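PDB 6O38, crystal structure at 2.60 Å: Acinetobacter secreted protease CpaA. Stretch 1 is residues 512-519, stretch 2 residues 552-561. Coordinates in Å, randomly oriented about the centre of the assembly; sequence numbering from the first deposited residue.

Stretch 1 512-519: TNIGSGFA
Stretch 2 552-561: EGKIDAVSVI

A single backbone hydrogen bond joins these two stretches, and the carbonyl that accepts it is unusually crowded. Asp-556 N donates to Ile-514 O at 2.7 Å with a nearly straight N-H...O angle of 172°. Ile-514 O also accepts a weak bond from Ser-516 N at 3.0 Å within its own stretch, and lies 3.6 Å from Ile-555 CA in a CA-H...O contact. Ile-514 O also sits 3.2 Å from Asp-556 O, but two acceptors cannot bond.

Residues 512-519 form neither helix nor strand. Ile-514 (phi/psi -66/-30) and Gly-515 (-84/75) make a bend, after which Ser-516 (-140/164), Gly-517 (-78/165) and Phe-518 (-113/110) run extended. In the other stretch, Gly-553 (86/-6) has the positive phi that glycine readily adopts; Lys-554 (-122/-45), Ile-555 (-129/96) and Asp-556 (-149/93) then lead into a helix. The register pairs Ile-514 with Lys-554 (CA to CA 4.7 Å) and Gly-515 with Ala-557 (CA to CA 4.2 Å). A second CA-H...O contact, Ile-514 CA to Lys-554 O at 3.2 Å and 167°, supports this pairing, while the CA-to-CB bond of Lys-554 points away.

Gly-515 allows the close approach to the helix. Gly-515 CA lies 3.6 Å from Val-560 CG2, and an ideal CB on Gly-515 would come to 2.8 Å from Val-560 CG2, a clash. Val-560 (chi1 t), whose CA-to-CB bond points toward stretch 1, also meets Ile-514 through their CG2 atoms at 3.8 Å. Ile-514, with chi1 and chi2 both t, extends its CD1 to 3.6 Å from Gly-553 C, so its aliphatic chain covers both loop backbone and helix side chain.

Ile-555 (chi1 m, chi2 t) serves the extended segment. Although the CA-to-CB bond of Ile-555 points away, Ile-555 CG2 lies 3.4 Å from Ser-516 O, 3.6 Å from Gly-517 O and 4.2 Å from Phe-518 CB. Phe-518 (chi1 t, chi2 79°) has Ile-555 CD1 at its ring edge, near the ring plane, an apolar neighbour for an apolar side chain.

Polar groups brace each stretch internally. Ser-516 (chi1 p) folds its OG back to donate to Asn-513 O at 3.1 Å, stabilising the bend. Asp-556 (chi1 t) is the N-cap: its OD1 accepts from Ser-559 N at 3.3 Å, satisfying an amide left free at the helix start, while Ser-559 OG (chi1 p) donates to Asp-556 O at 3.0 Å. Asp-556 thus caps the helix with its side chain and holds stretch 1 with its amide.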

# COMPACT_ATOMS: atom_id res chain seq x y z
N THR A 512 21.04 17.96 -1.77
CA THR A 512 20.85 19.19 -2.53
C THR A 512 20.36 18.94 -3.95
O THR A 512 19.95 19.89 -4.62
CB THR A 512 22.16 19.97 -2.58
OG1 THR A 512 23.08 19.32 -3.48
CG2 THR A 512 22.79 20.05 -1.20
N ASN A 513 20.38 17.69 -4.42
CA ASN A 513 19.95 17.39 -5.77
C ASN A 513 18.43 17.28 -5.85
O ASN A 513 17.76 16.86 -4.89
CB ASN A 513 20.59 16.09 -6.26
CG ASN A 513 22.06 16.25 -6.59
OD1 ASN A 513 22.43 16.36 -7.76
ND2 ASN A 513 22.90 16.27 -5.56
N ILE A 514 17.88 17.67 -7.00
CA ILE A 514 16.44 17.57 -7.20
C ILE A 514 15.99 16.11 -7.23
O ILE A 514 14.87 15.79 -6.84
CB ILE A 514 16.03 18.33 -8.49
CG1 ILE A 514 14.51 18.46 -8.57
CG2 ILE A 514 16.58 17.64 -9.73
CD1 ILE A 514 14.04 19.25 -9.77
N GLY A 515 16.86 15.21 -7.68
CA GLY A 515 16.56 13.79 -7.68
C GLY A 515 16.86 13.15 -6.34
O GLY A 515 17.86 12.45 -6.19
N SER A 516 16.00 13.39 -5.36
CA SER A 516 16.21 12.91 -4.00
C SER A 516 14.90 12.42 -3.42
O SER A 516 13.82 12.72 -3.94
CB SER A 516 16.83 14.00 -3.11
OG SER A 516 16.00 15.15 -3.07
N GLY A 517 15.00 11.67 -2.33
CA GLY A 517 13.82 11.09 -1.72
C GLY A 517 13.02 12.08 -0.89
O GLY A 517 13.48 13.16 -0.54
N PHE A 518 11.79 11.68 -0.59
CA PHE A 518 10.87 12.46 0.22
C PHE A 518 10.64 11.72 1.54
O PHE A 518 10.00 10.66 1.55
CB PHE A 518 9.56 12.69 -0.52
CG PHE A 518 8.55 13.49 0.25
CD1 PHE A 518 8.65 14.86 0.34
CD2 PHE A 518 7.49 12.86 0.89
CE1 PHE A 518 7.72 15.60 1.05
CE2 PHE A 518 6.55 13.59 1.60
CZ PHE A 518 6.67 14.96 1.68
N ALA A 519 11.16 12.27 2.63
CA ALA A 519 10.99 11.69 3.96
C ALA A 519 9.84 12.38 4.67
O ALA A 519 9.75 13.62 4.67
CB ALA A 519 12.28 11.82 4.77
N GLU A 552 8.02 21.01 -6.29
CA GLU A 552 8.44 21.46 -7.62
C GLU A 552 9.81 22.12 -7.57
O GLU A 552 10.00 23.15 -6.91
CB GLU A 552 7.41 22.43 -8.20
CG GLU A 552 6.05 21.81 -8.55
CD GLU A 552 5.14 21.65 -7.35
OE1 GLU A 552 5.59 21.90 -6.21
OE2 GLU A 552 3.96 21.28 -7.55
N GLY A 553 10.78 21.51 -8.25
CA GLY A 553 12.12 22.05 -8.39
C GLY A 553 13.09 21.71 -7.28
O GLY A 553 14.28 22.07 -7.40
N LYS A 554 12.66 21.05 -6.22
CA LYS A 554 13.58 20.68 -5.15
C LYS A 554 13.62 19.19 -4.87
O LYS A 554 14.71 18.63 -4.71
CB LYS A 554 13.23 21.45 -3.86
CG LYS A 554 13.56 22.93 -3.97
CD LYS A 554 13.61 23.62 -2.62
CE LYS A 554 14.16 25.04 -2.77
NZ LYS A 554 14.00 25.85 -1.53
N ILE A 555 12.48 18.51 -4.81
CA ILE A 555 12.42 17.08 -4.53
C ILE A 555 11.55 16.45 -5.62
O ILE A 555 10.32 16.45 -5.52
CB ILE A 555 11.87 16.77 -3.13
CG1 ILE A 555 12.70 17.48 -2.06
CG2 ILE A 555 11.85 15.27 -2.89
CD1 ILE A 555 12.10 17.38 -0.67
N ASP A 556 12.19 15.92 -6.66
CA ASP A 556 11.48 15.30 -7.78
C ASP A 556 12.36 14.18 -8.33
O ASP A 556 13.21 14.41 -9.19
CB ASP A 556 11.14 16.33 -8.85
CG ASP A 556 10.15 15.81 -9.87
OD1 ASP A 556 9.80 14.61 -9.82
OD2 ASP A 556 9.71 16.60 -10.72
N ALA A 557 12.15 12.96 -7.82
CA ALA A 557 12.93 11.82 -8.29
C ALA A 557 12.48 11.36 -9.67
O ALA A 557 13.30 10.95 -10.50
CB ALA A 557 12.84 10.67 -7.29
N VAL A 558 11.17 11.41 -9.94
CA VAL A 558 10.63 10.91 -11.20
C VAL A 558 11.17 11.71 -12.38
O VAL A 558 11.43 11.16 -13.46
CB VAL A 558 9.09 10.91 -11.16
CG1 VAL A 558 8.52 10.47 -12.50
CG2 VAL A 558 8.59 10.00 -10.04
N SER A 559 11.37 13.02 -12.18
CA SER A 559 11.88 13.85 -13.27
C SER A 559 13.31 13.47 -13.64
O SER A 559 13.69 13.56 -14.81
CB SER A 559 11.81 15.32 -12.89
OG SER A 559 12.74 15.63 -11.87
N VAL A 560 14.11 13.05 -12.67
CA VAL A 560 15.48 12.62 -12.96
C VAL A 560 15.49 11.23 -13.57
O VAL A 560 16.27 10.94 -14.49
CB VAL A 560 16.34 12.70 -11.69
CG1 VAL A 560 17.71 12.07 -11.92
CG2 VAL A 560 16.50 14.15 -11.25
N ILE A 561 14.63 10.34 -13.08
CA ILE A 561 14.53 8.99 -13.64
C ILE A 561 14.14 9.06 -15.12
O ILE A 561 14.73 8.38 -15.96
CB ILE A 561 13.53 8.14 -12.84
CG1 ILE A 561 14.04 7.90 -11.42
CG2 ILE A 561 13.26 6.82 -13.55
CD1 ILE A 561 13.08 7.11 -10.56